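Xcc_ctr_pt (Xanthomonas campestris pv. campestris, PDB 6NJW) is the C-terminal region, with its Toprim domain, of a Class 2 OLD family nuclease that probably cleaves nucleic acid by two-metal catalysis. Local coordinates at residues L158-E161 against T162-L166; R96-N99 against V100-I104. All coordinates share one frame; numbering follows the deposited sequence.

Contact 1: L158-E161 against T162-L166; sequences LRRE and TLNAL
The carbonyl of R159, at the N-cap position of helix 160-171, accepts the amide of L163 (R159 O to L163 N 3.0 Å, N-H...O 168°), and the next two residues continue the i to i+4 pattern, R160 O taking N164 N and E161 O taking A165 N. A weak, strongly bent bond from T162 N also reaches R159 O. L158, still in extended conformation ahead of the helix, folds its side chain back against the first turn. Its CB rests on CD2 of L163 at 3.9 Å, while its CD2 methyl meets T162 CG2 at 4.1 Å, the leucine and threonine side chains crossing at about a right angle. The threonine presents this methyl because CG2 lies anti to the backbone N (chi1 -61° for OG1). R160 doubles back through bends at chi2 and chi3. The guanidinium thereby comes over L163, whose CD1 sits 3.7 Å above one face, offset toward the rim, and is nearest to R160 NH2 (3.8 Å). The aliphatic part of the same arginine runs past the N164 amide, R160 CG lying 3.6 Å from N164 ND2, with the guanidinium and amide planes turned 60° apart. L158 and T162 both touch L184 of helix 178-188, and L158 also reaches I151 of helix 134-154. The chemistry thus divides the first turn: an apolar side that joins the helix start to two neighbouring helices, and an exposed side where R160 contributes carbon contacts and its flat face, with the backbone supplying the hydrogen bonds.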
ATOM      1  N   LEU A 158     -27.501  -7.324   5.604  1.00 43.30           N
ATOM      2  CA  LEU A 158     -27.621  -6.258   4.619  1.00 48.71           C
ATOM      3  C   LEU A 158     -28.996  -6.297   3.964  1.00 54.62           C
ATOM      4  O   LEU A 158     -29.534  -7.369   3.671  1.00 55.27           O
ATOM      5  CB  LEU A 158     -26.530  -6.376   3.544  1.00 52.30           C
ATOM      6  CG  LEU A 158     -25.122  -5.914   3.942  1.00 55.04           C
ATOM      7  CD1 LEU A 158     -24.127  -6.184   2.829  1.00 45.07           C
ATOM      8  CD2 LEU A 158     -25.125  -4.427   4.338  1.00 45.34           C
ATOM      9  N   ARG A 159     -29.567  -5.117   3.742  1.00 53.01           N
ATOM     10  CA  ARG A 159     -30.848  -5.027   3.060  1.00 55.18           C
ATOM     11  C   ARG A 159     -30.727  -5.544   1.633  1.00 58.79           C
ATOM     12  O   ARG A 159     -29.659  -5.487   1.018  1.00 54.47           O
ATOM     13  CB  ARG A 159     -31.345  -3.585   3.056  1.00 53.26           C
ATOM     14  CG  ARG A 159     -31.641  -3.061   4.449  1.00 52.02           C
ATOM     15  CD  ARG A 159     -31.715  -1.557   4.448  1.00 53.03           C
ATOM     16  NE  ARG A 159     -32.931  -1.090   3.800  1.00 52.81           N
ATOM     17  CZ  ARG A 159     -33.351   0.170   3.834  1.00 60.45           C
ATOM     18  NH1 ARG A 159     -34.477   0.519   3.221  1.00 60.04           N
ATOM     19  NH2 ARG A 159     -32.642   1.088   4.480  1.00 57.51           N
ATOM     20  N   ARG A 160     -31.852  -6.037   1.106  1.00 56.37           N
ATOM     21  CA  ARG A 160     -31.844  -6.681  -0.202  1.00 58.19           C
ATOM     22  C   ARG A 160     -31.368  -5.719  -1.287  1.00 56.00           C
ATOM     23  O   ARG A 160     -30.681  -6.126  -2.231  1.00 58.23           O
ATOM     24  CB  ARG A 160     -33.239  -7.231  -0.516  1.00 66.63           C
ATOM     25  CG  ARG A 160     -33.466  -7.616  -1.970  1.00 67.85           C
ATOM     26  CD  ARG A 160     -32.850  -8.982  -2.313  1.00 76.93           C
ATOM     27  NE  ARG A 160     -32.624  -9.842  -1.148  1.00 83.66           N
ATOM     28  CZ  ARG A 160     -31.771 -10.867  -1.129  1.00 82.93           C
ATOM     29  NH1 ARG A 160     -31.058 -11.158  -2.212  1.00 79.75           N
ATOM     30  NH2 ARG A 160     -31.627 -11.604  -0.033  1.00 83.81           N
ATOM     31  N   GLU A 161     -31.703  -4.433  -1.161  1.00 52.36           N
ATOM     32  CA  GLU A 161     -31.226  -3.444  -2.128  1.00 55.25           C
ATOM     33  C   GLU A 161     -29.703  -3.431  -2.195  1.00 57.51           C
ATOM     34  O   GLU A 161     -29.117  -3.399  -3.285  1.00 52.87           O
ATOM     35  CB  GLU A 161     -31.751  -2.051  -1.760  1.00 56.24           C
ATOM     36  CG  GLU A 161     -33.215  -1.808  -2.129  1.00 67.92           C
ATOM     37  CD  GLU A 161     -34.180  -2.049  -0.970  1.00 72.32           C
ATOM     38  OE1 GLU A 161     -33.898  -2.922  -0.112  1.00 73.01           O
ATOM     39  OE2 GLU A 161     -35.225  -1.354  -0.922  1.00 74.29           O
ATOM     40  N   THR A 162     -29.050  -3.457  -1.033  1.00 52.40           N
ATOM     41  CA  THR A 162     -27.596  -3.397  -0.999  1.00 52.77           C
ATOM     42  C   THR A 162     -26.991  -4.691  -1.516  1.00 50.81           C
ATOM     43  O   THR A 162     -25.975  -4.669  -2.220  1.00 51.39           O
ATOM     44  CB  THR A 162     -27.123  -3.110   0.421  1.00 52.20           C
ATOM     45  OG1 THR A 162     -27.633  -1.840   0.837  1.00 51.37           O
ATOM     46  CG2 THR A 162     -25.598  -3.088   0.485  1.00 49.57           C
ATOM     47  N   LEU A 163     -27.599  -5.824  -1.172  1.00 50.05           N
ATOM     48  CA  LEU A 163     -27.163  -7.099  -1.732  1.00 56.63           C
ATOM     49  C   LEU A 163     -27.254  -7.094  -3.251  1.00 56.56           C
ATOM     50  O   LEU A 163     -26.349  -7.583  -3.934  1.00 61.24           O
ATOM     51  CB  LEU A 163     -27.996  -8.235  -1.145  1.00 50.77           C
ATOM     52  CG  LEU A 163     -27.712  -8.480   0.336  1.00 60.55           C
ATOM     53  CD1 LEU A 163     -28.617  -9.564   0.907  1.00 62.65           C
ATOM     54  CD2 LEU A 163     -26.241  -8.842   0.519  1.00 61.80           C
ATOM     55  N   ASN A 164     -28.337  -6.538  -3.800  1.00 56.19           N
ATOM     56  CA  ASN A 164     -28.488  -6.492  -5.251  1.00 59.93           C
ATOM     57  C   ASN A 164     -27.426  -5.612  -5.891  1.00 58.73           C
ATOM     58  O   ASN A 164     -26.879  -5.956  -6.943  1.00 59.54           O
ATOM     59  CB  ASN A 164     -29.884  -5.990  -5.629  1.00 58.43           C
ATOM     60  CG  ASN A 164     -30.959  -7.004  -5.333  1.00 61.06           C
ATOM     61  OD1 ASN A 164     -30.694  -8.205  -5.287  1.00 67.85           O
ATOM     62  ND2 ASN A 164     -32.183  -6.531  -5.121  1.00 66.05           N
ATOM     63  N   ALA A 165     -27.135  -4.459  -5.286  1.00 57.56           N
ATOM     64  CA  ALA A 165     -26.078  -3.613  -5.829  1.00 61.75           C
ATOM     65  C   ALA A 165     -24.742  -4.342  -5.795  1.00 59.75           C
ATOM     66  O   ALA A 165     -23.951  -4.249  -6.739  1.00 60.14           O
ATOM     67  CB  ALA A 165     -25.995  -2.298  -5.058  1.00 49.94           C
ATOM     68  N   LEU A 166     -24.495  -5.092  -4.720  1.00 58.06           N
ATOM     69  CA  LEU A 166     -23.245  -5.829  -4.579  1.00 58.36           C
ATOM     70  C   LEU A 166     -23.122  -6.898  -5.657  1.00 61.67           C
ATOM     71  O   LEU A 166     -22.084  -7.012  -6.320  1.00 56.41           O
ATOM     72  CB  LEU A 166     -23.173  -6.462  -3.187  1.00 51.17           C
ATOM     73  CG  LEU A 166     -21.865  -7.158  -2.791  1.00 56.61           C
ATOM     74  CD1 LEU A 166     -20.663  -6.289  -3.113  1.00 57.94           C
ATOM     75  CD2 LEU A 166     -21.869  -7.540  -1.320  1.00 52.81           C
TER

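Contact 2: R96-N99 against V100-I104; sequences RLIN and VLDVI
V100 turns CG1 anti to its carbonyl carbon (chi1 -66°), which places CG2 between the backbone N and the carbonyl carbon and directs that methyl back at L97, 3.3 Å from L97 O. The same branch meets the L97 side chain, V100 CG2 to L97 CD2 being 4.1 Å. With CG of L101 anti to its own carbonyl carbon (chi1 -74°), this leucine also leans over the L97 carbonyl, L101 CG to L97 O measuring 3.2 Å. L97 O is therefore flanked by carbon from two residues while it accepts the amide of L101 at 2.8 Å from L97 O to L101 N. One residue on, I98 O takes D102 N in a bond of similar geometry, whereas V100 N reaches R96 O only weakly, at 3.4 Å. I98 and D102 lie side by side and point the same way: the I98 CG2 methyl is 3.7 Å from D102 OD2, and the other carboxylate oxygen, OD1, is hydrogen-bonded to H110. V103 CG2 covers the N99 carbonyl at 3.6 Å from N99 O. Around this run of helix 93-104, L97 packs on V118 and I119 of helix 115-123, and V100 touches V65 of helix 62-68 and Y127 of strand 127-130. R96 extends away from the later turn, its NH2 in a salt bridge with D84 and its NH1 hydrogen-bonded to the D82 carbonyl. D82 binds the magnesium ion here, with Y209, and D84 is a magnesium ligand of this protein whose metal is absent from this model. The chemistry implies that this part of the helix packs through L97, V100 and L101 and, through R96, puts a positive charge beside the Toprim metal site, where it would tend to offset the clustered acidic charge.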
ATOM      1  N   ARG A  96       2.864  16.091  -0.658  1.00 47.11           N
ATOM      2  CA  ARG A  96       3.252  14.973   0.193  1.00 49.39           C
ATOM      3  C   ARG A  96       4.607  14.408  -0.219  1.00 43.31           C
ATOM      4  O   ARG A  96       5.450  14.119   0.637  1.00 41.73           O
ATOM      5  CB  ARG A  96       2.160  13.904   0.142  1.00 52.46           C
ATOM      6  CG  ARG A  96       2.414  12.633   0.953  1.00 55.39           C
ATOM      7  CD  ARG A  96       1.354  11.579   0.604  1.00 47.13           C
ATOM      8  NE  ARG A  96       0.046  12.217   0.442  1.00 54.77           N
ATOM      9  CZ  ARG A  96      -0.903  11.809  -0.396  1.00 54.48           C
ATOM     10  NH1 ARG A  96      -0.709  10.746  -1.162  1.00 47.31           N
ATOM     11  NH2 ARG A  96      -2.055  12.469  -0.464  1.00 56.83           N
ATOM     12  N   LEU A  97       4.856  14.289  -1.528  1.00 42.79           N
ATOM     13  CA  LEU A  97       6.116  13.724  -1.997  1.00 45.61           C
ATOM     14  C   LEU A  97       7.243  14.748  -2.005  1.00 39.85           C
ATOM     15  O   LEU A  97       8.400  14.386  -1.788  1.00 41.67           O
ATOM     16  CB  LEU A  97       5.947  13.123  -3.401  1.00 41.55           C
ATOM     17  CG  LEU A  97       5.157  11.815  -3.471  1.00 44.22           C
ATOM     18  CD1 LEU A  97       5.079  11.288  -4.906  1.00 43.71           C
ATOM     19  CD2 LEU A  97       5.771  10.774  -2.548  1.00 44.08           C
ATOM     20  N   ILE A  98       6.950  16.022  -2.252  1.00 45.95           N
ATOM     21  CA  ILE A  98       7.991  17.035  -2.079  1.00 44.95           C
ATOM     22  C   ILE A  98       8.453  17.072  -0.624  1.00 39.09           C
ATOM     23  O   ILE A  98       9.646  17.236  -0.335  1.00 45.22           O
ATOM     24  CB  ILE A  98       7.487  18.411  -2.555  1.00 50.17           C
ATOM     25  CG1 ILE A  98       7.374  18.424  -4.085  1.00 48.25           C
ATOM     26  CG2 ILE A  98       8.428  19.519  -2.080  1.00 47.80           C
ATOM     27  CD1 ILE A  98       6.705  19.666  -4.639  1.00 55.34           C
ATOM     28  N   ASN A  99       7.521  16.889   0.310  1.00 41.14           N
ATOM     29  CA  ASN A  99       7.881  16.912   1.725  1.00 41.25           C
ATOM     30  C   ASN A  99       8.873  15.808   2.072  1.00 44.01           C
ATOM     31  O   ASN A  99       9.802  16.031   2.861  1.00 42.17           O
ATOM     32  CB  ASN A  99       6.622  16.814   2.582  1.00 45.21           C
ATOM     33  CG  ASN A  99       5.897  18.151   2.690  1.00 49.80           C
ATOM     34  OD1 ASN A  99       6.500  19.198   2.491  1.00 49.45           O
ATOM     35  ND2 ASN A  99       4.603  18.113   2.976  1.00 49.24           N
ATOM     36  N   VAL A 100       8.725  14.616   1.475  1.00 43.40           N
ATOM     37  CA  VAL A 100       9.738  13.589   1.743  1.00 38.09           C
ATOM     38  C   VAL A 100      10.961  13.737   0.841  1.00 39.65           C
ATOM     39  O   VAL A 100      12.076  13.395   1.256  1.00 41.62           O
ATOM     40  CB  VAL A 100       9.150  12.166   1.660  1.00 35.03           C
ATOM     41  CG1 VAL A 100       8.134  11.956   2.771  1.00 36.12           C
ATOM     42  CG2 VAL A 100       8.515  11.894   0.306  1.00 40.07           C
ATOM     43  N   LEU A 101      10.810  14.245  -0.388  1.00 35.16           N
ATOM     44  CA  LEU A 101      11.994  14.403  -1.224  1.00 39.57           C
ATOM     45  C   LEU A 101      12.931  15.471  -0.670  1.00 43.19           C
ATOM     46  O   LEU A 101      14.154  15.356  -0.817  1.00 44.46           O
ATOM     47  CB  LEU A 101      11.597  14.726  -2.663  1.00 43.99           C
ATOM     48  CG  LEU A 101      11.020  13.570  -3.497  1.00 38.80           C
ATOM     49  CD1 LEU A 101      10.344  14.107  -4.753  1.00 43.65           C
ATOM     50  CD2 LEU A 101      12.084  12.556  -3.863  1.00 38.77           C
ATOM     51  N   ASP A 102      12.379  16.499  -0.014  1.00 45.58           N
ATOM     52  CA  ASP A 102      13.220  17.484   0.668  1.00 47.61           C
ATOM     53  C   ASP A 102      14.086  16.841   1.745  1.00 44.65           C
ATOM     54  O   ASP A 102      15.186  17.326   2.024  1.00 45.59           O
ATOM     55  CB  ASP A 102      12.359  18.576   1.293  1.00 46.46           C
ATOM     56  CG  ASP A 102      11.782  19.530   0.270  1.00 49.04           C
ATOM     57  OD1 ASP A 102      12.260  19.549  -0.884  1.00 52.09           O
ATOM     58  OD2 ASP A 102      10.835  20.254   0.629  1.00 53.91           O
ATOM     59  N   VAL A 103      13.609  15.758   2.361  1.00 44.08           N
ATOM     60  CA  VAL A 103      14.406  15.029   3.346  1.00 41.33           C
ATOM     61  C   VAL A 103      15.390  14.085   2.661  1.00 49.66           C
ATOM     62  O   VAL A 103      16.599  14.119   2.920  1.00 44.90           O
ATOM     63  CB  VAL A 103      13.475  14.264   4.311  1.00 38.39           C
ATOM     64  CG1 VAL A 103      14.282  13.427   5.296  1.00 43.08           C
ATOM     65  CG2 VAL A 103      12.529  15.226   5.039  1.00 44.80           C
ATOM     66  N   ILE A 104      14.893  13.205   1.788  1.00 45.61           N
ATOM     67  CA  ILE A 104      15.764  12.169   1.242  1.00 46.43           C
ATOM     68  C   ILE A 104      16.708  12.714   0.175  1.00 46.58           C
ATOM     69  O   ILE A 104      17.728  12.082  -0.125  1.00 49.55           O
ATOM     70  CB  ILE A 104      14.933  11.001   0.685  1.00 48.96           C
ATOM     71  CG1 ILE A 104      15.790   9.742   0.551  1.00 49.41           C
ATOM     72  CG2 ILE A 104      14.345  11.364  -0.677  1.00 47.16           C
ATOM     73  CD1 ILE A 104      15.974   8.984   1.855  1.00 53.47           C
TER

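How the contacts relate
Both contacts are local pairings within a single helix, yet they lie on opposite sides of the chain's centre, their own centres about 43 Å apart. Contact 2 is largely buried, in a helix beside the parallel sheet of the Toprim domain, where aliphatic side chains (valine, isoleucine and leucine) dominate and the charged groups have defined partners beyond the helix. Contact 1 is at the surface, at the start of a helix in the later all-helical part of the chain, away from the magnesium site; R160 crosses its neighbours L163 and N164. Contact 1 thus joins helices to one another, while contact 2 joins a helix to helices, a strand and the metal-site residues.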